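Local coordinates for sucrose 6(F)-phosphate phosphorylase (Thermoanaerobacterium thermosaccharolyticum DSM 571, PDB 6S9V), which belongs to the alpha-amylase family of carbohydrate-active enzymes, as a phosphorylase built round a parallel eight-stranded TIM barrel, at residues 145-149 against 150-154; 220-224 against 225-229. All coordinates share one frame; numbering follows the deposited sequence.

Interaction 1: 145-149 against 150-154; sequences MFLRR and TLPYS. With SO4 (sulfate ion), chain D.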
loop_
_atom_site.group_PDB
_atom_site.type_symbol
_atom_site.label_atom_id
_atom_site.label_comp_id
_atom_site.label_asym_id
_atom_site.label_seq_id
_atom_site.Cartn_x
_atom_site.Cartn_y
_atom_site.Cartn_z
ATOM N N MET A 145 6.198 -15.444 -18.260
ATOM C CA MET A 145 6.096 -14.192 -17.532
ATOM C C MET A 145 4.935 -14.214 -16.551
ATOM O O MET A 145 3.928 -14.894 -16.756
ATOM C CB MET A 145 5.925 -13.024 -18.502
ATOM C CG MET A 145 7.095 -12.845 -19.444
ATOM S SD MET A 145 6.824 -11.519 -20.629
ATOM C CE MET A 145 8.313 -11.694 -21.615
ATOM N N PHE A 146 5.091 -13.444 -15.476
ATOM C CA PHE A 146 4.022 -13.192 -14.513
ATOM C C PHE A 146 3.131 -12.105 -15.094
ATOM O O PHE A 146 3.386 -10.911 -14.929
ATOM C CB PHE A 146 4.618 -12.816 -13.157
ATOM C CG PHE A 146 3.595 -12.523 -12.088
ATOM C CD1 PHE A 146 2.523 -13.371 -11.863
ATOM C CD2 PHE A 146 3.763 -11.433 -11.249
ATOM C CE1 PHE A 146 1.597 -13.096 -10.866
ATOM C CE2 PHE A 146 2.850 -11.161 -10.240
ATOM C CZ PHE A 146 1.769 -11.993 -10.046
ATOM N N LEU A 147 2.057 -12.526 -15.753
ATOM C CA LEU A 147 1.198 -11.620 -16.493
ATOM C C LEU A 147 0.139 -11.040 -15.569
ATOM O O LEU A 147 -0.406 -11.738 -14.712
ATOM C CB LEU A 147 0.529 -12.355 -17.653
ATOM C CG LEU A 147 1.467 -12.894 -18.732
ATOM C CD1 LEU A 147 0.682 -13.618 -19.814
ATOM C CD2 LEU A 147 2.294 -11.762 -19.333
ATOM N N ARG A 148 -0.132 -9.747 -15.740
ATOM C CA ARG A 148 -1.180 -9.054 -15.006
ATOM C C ARG A 148 -2.309 -8.609 -15.921
ATOM O O ARG A 148 -3.217 -7.897 -15.475
ATOM C CB ARG A 148 -0.597 -7.848 -14.267
ATOM C CG ARG A 148 0.724 -8.128 -13.571
ATOM C CD ARG A 148 0.653 -9.304 -12.603
ATOM N NE ARG A 148 -0.272 -9.059 -11.499
ATOM C CZ ARG A 148 -1.339 -9.805 -11.218
ATOM N NH1 ARG A 148 -1.639 -10.875 -11.948
ATOM N NH2 ARG A 148 -2.107 -9.484 -10.186
ATOM N N ARG A 149 -2.232 -8.962 -17.201
ATOM C CA ARG A 149 -3.311 -8.808 -18.166
ATOM C C ARG A 149 -3.032 -9.820 -19.271
ATOM O O ARG A 149 -1.976 -10.457 -19.295
ATOM C CB ARG A 149 -3.405 -7.376 -18.696
ATOM C CG ARG A 149 -2.306 -6.992 -19.653
ATOM C CD ARG A 149 -2.109 -5.476 -19.719
ATOM N NE ARG A 149 -3.131 -4.786 -20.499
ATOM C CZ ARG A 149 -3.121 -4.661 -21.824
ATOM N NH1 ARG A 149 -2.150 -5.199 -22.550
ATOM N NH2 ARG A 149 -4.088 -3.988 -22.426
ATOM N N THR A 150 -3.997 -9.977 -20.178
ATOM C CA THR A 150 -3.923 -11.070 -21.143
ATOM C C THR A 150 -2.611 -11.050 -21.920
ATOM O O THR A 150 -1.973 -12.091 -22.114
ATOM C CB THR A 150 -5.112 -11.004 -22.103
ATOM O OG1 THR A 150 -6.329 -10.984 -21.349
ATOM C CG2 THR A 150 -5.107 -12.203 -23.011
ATOM N N LEU A 151 -2.210 -9.877 -22.401
ATOM C CA LEU A 151 -0.928 -9.707 -23.065
ATOM C C LEU A 151 -0.191 -8.543 -22.420
ATOM O O LEU A 151 -0.805 -7.506 -22.141
ATOM C CB LEU A 151 -1.097 -9.437 -24.563
ATOM C CG LEU A 151 -1.669 -10.584 -25.399
ATOM C CD1 LEU A 151 -1.937 -10.101 -26.820
ATOM C CD2 LEU A 151 -0.722 -11.773 -25.398
ATOM N N PRO A 152 1.127 -8.671 -22.190
ATOM C CA PRO A 152 1.853 -7.604 -21.491
ATOM C C PRO A 152 2.303 -6.475 -22.406
ATOM O O PRO A 152 3.290 -5.799 -22.112
ATOM C CB PRO A 152 3.058 -8.345 -20.896
ATOM C CG PRO A 152 3.347 -9.415 -21.925
ATOM C CD PRO A 152 1.988 -9.845 -22.449
ATOM N N TYR A 153 1.581 -6.253 -23.502
ATOM C CA TYR A 153 1.909 -5.180 -24.428
ATOM C C TYR A 153 0.634 -4.715 -25.118
ATOM O O TYR A 153 -0.410 -5.375 -25.067
ATOM C CB TYR A 153 2.965 -5.611 -25.460
ATOM C CG TYR A 153 2.633 -6.884 -26.192
ATOM C CD1 TYR A 153 1.773 -6.879 -27.277
ATOM C CD2 TYR A 153 3.193 -8.090 -25.803
ATOM C CE1 TYR A 153 1.466 -8.046 -27.949
ATOM C CE2 TYR A 153 2.897 -9.260 -26.468
ATOM C CZ TYR A 153 2.035 -9.232 -27.540
ATOM O OH TYR A 153 1.736 -10.399 -28.203
ATOM N N SER A 154 0.741 -3.556 -25.762
ATOM C CA SER A 154 -0.366 -2.924 -26.459
ATOM C C SER A 154 0.141 -2.373 -27.785
ATOM O O SER A 154 1.314 -2.006 -27.914
ATOM C CB SER A 154 -0.988 -1.790 -25.630
ATOM O OG SER A 154 -1.592 -2.276 -24.442
HETATM S S SO4 D . 0.075 -6.601 -8.109
HETATM O O1 SO4 D . 1.413 -7.203 -8.036
HETATM O O2 SO4 D . -0.675 -7.140 -9.239
HETATM O O3 SO4 D . -0.628 -6.892 -6.866
HETATM O O4 SO4 D . 0.187 -5.159 -8.293
#
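Arg149 shows how one guanidinium can fasten a turn from within, for it bends forward over the next few residues and binds their carbonyls. Its CG sits between the backbone N and the carbonyl carbon (chi1 73°), which carries the chain past Leu151, and a bend at chi3 brings NH1 round to Leu151 O at 2.7 Å. That bond is angled, 135° at the hydrogen, with the oxygen tilted from the guanidinium plane. A weak second bond runs from NH1 to Tyr153 O, 3.1 Å away in the plane. NE and NH2 are taken by Gly172 O and Thr174 O, and NH2 also makes a salt bridge to Asp175.

Apolar packing joins Leu147 to Pro152: CD2 rests on CG at 3.7 Å, the two side chains crossing obliquely, and Met145 SD adds a looser touch to Pro152 CG at 4.3 Å.

Arg148 makes a separate set of bonds. Its NH1 binds Leu147 O, while NE (3.0 Å) and NH2 (2.9 Å) converge on O2 of the sulfate, probably from the crystallisation liquor, which His358 and Tyr215 also hold. Phe146 CZ lies above one guanidinium face, toward its rim. Arg149 thus fixes the turn into strand 153-157, while Arg148 meets the anion.

Interaction 2: 220-224 against 225-229; sequences IGTSC and FFVEP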
loop_
_atom_site.group_PDB
_atom_site.type_symbol
_atom_site.label_atom_id
_atom_site.label_comp_id
_atom_site.label_asym_id
_atom_site.label_seq_id
_atom_site.Cartn_x
_atom_site.Cartn_y
_atom_site.Cartn_z
ATOM N N ILE A 220 13.871 -11.319 -21.005
ATOM C CA ILE A 220 13.337 -12.497 -21.675
ATOM C C ILE A 220 13.914 -13.742 -21.018
ATOM O O ILE A 220 15.109 -13.809 -20.703
ATOM C CB ILE A 220 13.657 -12.467 -23.177
ATOM C CG1 ILE A 220 12.970 -11.277 -23.851
ATOM C CG2 ILE A 220 13.222 -13.769 -23.842
ATOM C CD1 ILE A 220 11.481 -11.187 -23.595
ATOM N N GLY A 221 13.063 -14.741 -20.813
ATOM C CA GLY A 221 13.449 -15.952 -20.127
ATOM C C GLY A 221 13.153 -15.963 -18.646
ATOM O O GLY A 221 13.241 -17.031 -18.021
ATOM N N THR A 222 12.791 -14.822 -18.064
ATOM C CA THR A 222 12.429 -14.729 -16.659
ATOM C C THR A 222 10.939 -14.430 -16.536
ATOM O O THR A 222 10.249 -14.163 -17.527
ATOM C CB THR A 222 13.224 -13.631 -15.944
ATOM O OG1 THR A 222 12.677 -12.347 -16.280
ATOM C CG2 THR A 222 14.682 -13.657 -16.341
ATOM N N SER A 223 10.456 -14.440 -15.289
ATOM C CA SER A 223 9.078 -14.052 -15.013
ATOM C C SER A 223 8.843 -12.568 -15.236
ATOM O O SER A 223 7.689 -12.137 -15.317
ATOM C CB SER A 223 8.711 -14.395 -13.567
ATOM O OG SER A 223 9.482 -13.619 -12.669
ATOM N N CYS A 224 9.912 -11.779 -15.323
ATOM C CA CYS A 224 9.828 -10.324 -15.361
ATOM C C CYS A 224 9.197 -9.767 -14.091
ATOM O O CYS A 224 8.576 -8.699 -14.112
ATOM C CB CYS A 224 9.064 -9.849 -16.594
ATOM S SG CYS A 224 9.891 -10.339 -18.122
ATOM N N PHE A 225 9.354 -10.480 -12.974
ATOM C CA PHE A 225 8.963 -9.958 -11.670
ATOM C C PHE A 225 10.123 -10.118 -10.698
ATOM O O PHE A 225 10.641 -11.227 -10.507
ATOM C CB PHE A 225 7.713 -10.644 -11.100
ATOM C CG PHE A 225 7.252 -10.044 -9.802
ATOM C CD1 PHE A 225 6.574 -8.833 -9.789
ATOM C CD2 PHE A 225 7.515 -10.673 -8.597
ATOM C CE1 PHE A 225 6.165 -8.264 -8.589
ATOM C CE2 PHE A 225 7.106 -10.107 -7.401
ATOM C CZ PHE A 225 6.434 -8.911 -7.398
ATOM N N PHE A 226 10.501 -9.011 -10.076
ATOM C CA PHE A 226 11.646 -8.920 -9.180
ATOM C C PHE A 226 12.851 -9.674 -9.740
ATOM O O PHE A 226 13.397 -10.592 -9.126
ATOM C CB PHE A 226 11.282 -9.422 -7.786
ATOM C CG PHE A 226 12.101 -8.794 -6.708
ATOM C CD1 PHE A 226 11.739 -7.570 -6.184
ATOM C CD2 PHE A 226 13.252 -9.407 -6.251
ATOM C CE1 PHE A 226 12.504 -6.968 -5.209
ATOM C CE2 PHE A 226 14.016 -8.814 -5.275
ATOM C CZ PHE A 226 13.636 -7.588 -4.753
ATOM N N VAL A 227 13.268 -9.254 -10.931
ATOM C CA VAL A 227 14.380 -9.896 -11.630
ATOM C C VAL A 227 15.675 -9.447 -10.963
ATOM O O VAL A 227 16.031 -8.266 -11.012
ATOM C CB VAL A 227 14.385 -9.557 -13.125
ATOM C CG1 VAL A 227 15.563 -10.256 -13.820
ATOM C CG2 VAL A 227 13.070 -9.946 -13.783
ATOM N N GLU A 228 16.391 -10.404 -10.317
ATOM C CA GLU A 228 17.657 -10.155 -9.647
ATOM C C GLU A 228 18.825 -10.570 -10.535
ATOM O O GLU A 228 18.723 -11.542 -11.287
ATOM C CB GLU A 228 17.729 -10.918 -8.321
ATOM C CG GLU A 228 16.639 -10.517 -7.343
ATOM C CD GLU A 228 16.676 -11.325 -6.060
ATOM O OE1 GLU A 228 17.575 -11.084 -5.230
ATOM O OE2 GLU A 228 15.807 -12.203 -5.887
ATOM N N PRO A 229 19.970 -9.870 -10.464
ATOM C CA PRO A 229 20.290 -8.750 -9.568
ATOM C C PRO A 229 19.908 -7.372 -10.107
ATOM O O PRO A 229 20.097 -6.372 -9.412
ATOM C CB PRO A 229 21.810 -8.862 -9.432
ATOM C CG PRO A 229 22.240 -9.355 -10.776
ATOM C CD PRO A 229 21.147 -10.286 -11.255
HETATM O O HOH W 1 12.389 -13.117 -11.438
#
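Phe225, held at its backbone N by the hydroxyl of Ser223, turns its ring away from the preceding residues and makes a T-shaped (edge-to-face) pair with Tyr215. The ring of Phe226 points elsewhere: Glu228 OE2 lies at its edge, in plane, and the ring packs on Val259 and Leu263 of helix 257-265. Phe225 CG stands anti to the backbone N (chi1 -176°), which directs the ring off the turn.

Two hydroxyls organise the backbone between Thr222 and Phe225. Thr222 OG1 accepts from Cys224 N at 3.0 Å, an ST turn, and the same oxygen is hydrogen-bonded to Lys219 O, so that it links the residues before and after it. One residue further on, Ser223 OG receives Phe225 N at 3.2 Å in a moderately bent bond (147° at the hydrogen). The two bonds hold backbone N-H groups in a loop that has no regular strand or helix. In the TIM barrel this loop leads from the fourth barrel strand, 207-210, to helix 230-244, and Cys224 and Phe226 both take left-handed backbone conformations where the chain turns through about a right angle.

A water bridges the same corner, donating to Phe225 O at 2.7 Å and bonded to Ser223 OG at 3.2 Å, which ties both backbone polar groups of Phe225 to one serine hydroxyl. Beyond the bend, Val227 points toward 220-224. Its CG2 meets Thr222 OG1 at 3.5 Å and Cys224 CA at 3.6 Å, the threonine and valine side chains crossing at about a right angle, and Val227 also packs on Ile217.

In the fold
Both contacts are local and follow in series, neither nesting nor crossing. From the N terminus, the chain passes barrel strand 92-97 and enters the long excursion corresponding to domain B of the alpha-amylase family, where interaction 1 closes the turn between helix 139-142 and strand 153-157. After helix 187-202 and barrel strand 207-210, interaction 2 shapes the loop that leads to helix 230-244. The two meet directly: Phe146 N lies 2.9 Å from Ser223 O, a probable hydrogen bond, and Met145 CE packs on Ile220 CD1 at 3.8 Å. Excursion and barrel loop are thus joined, with Tyr215 touching both Arg148 and Phe225 near the sulfate.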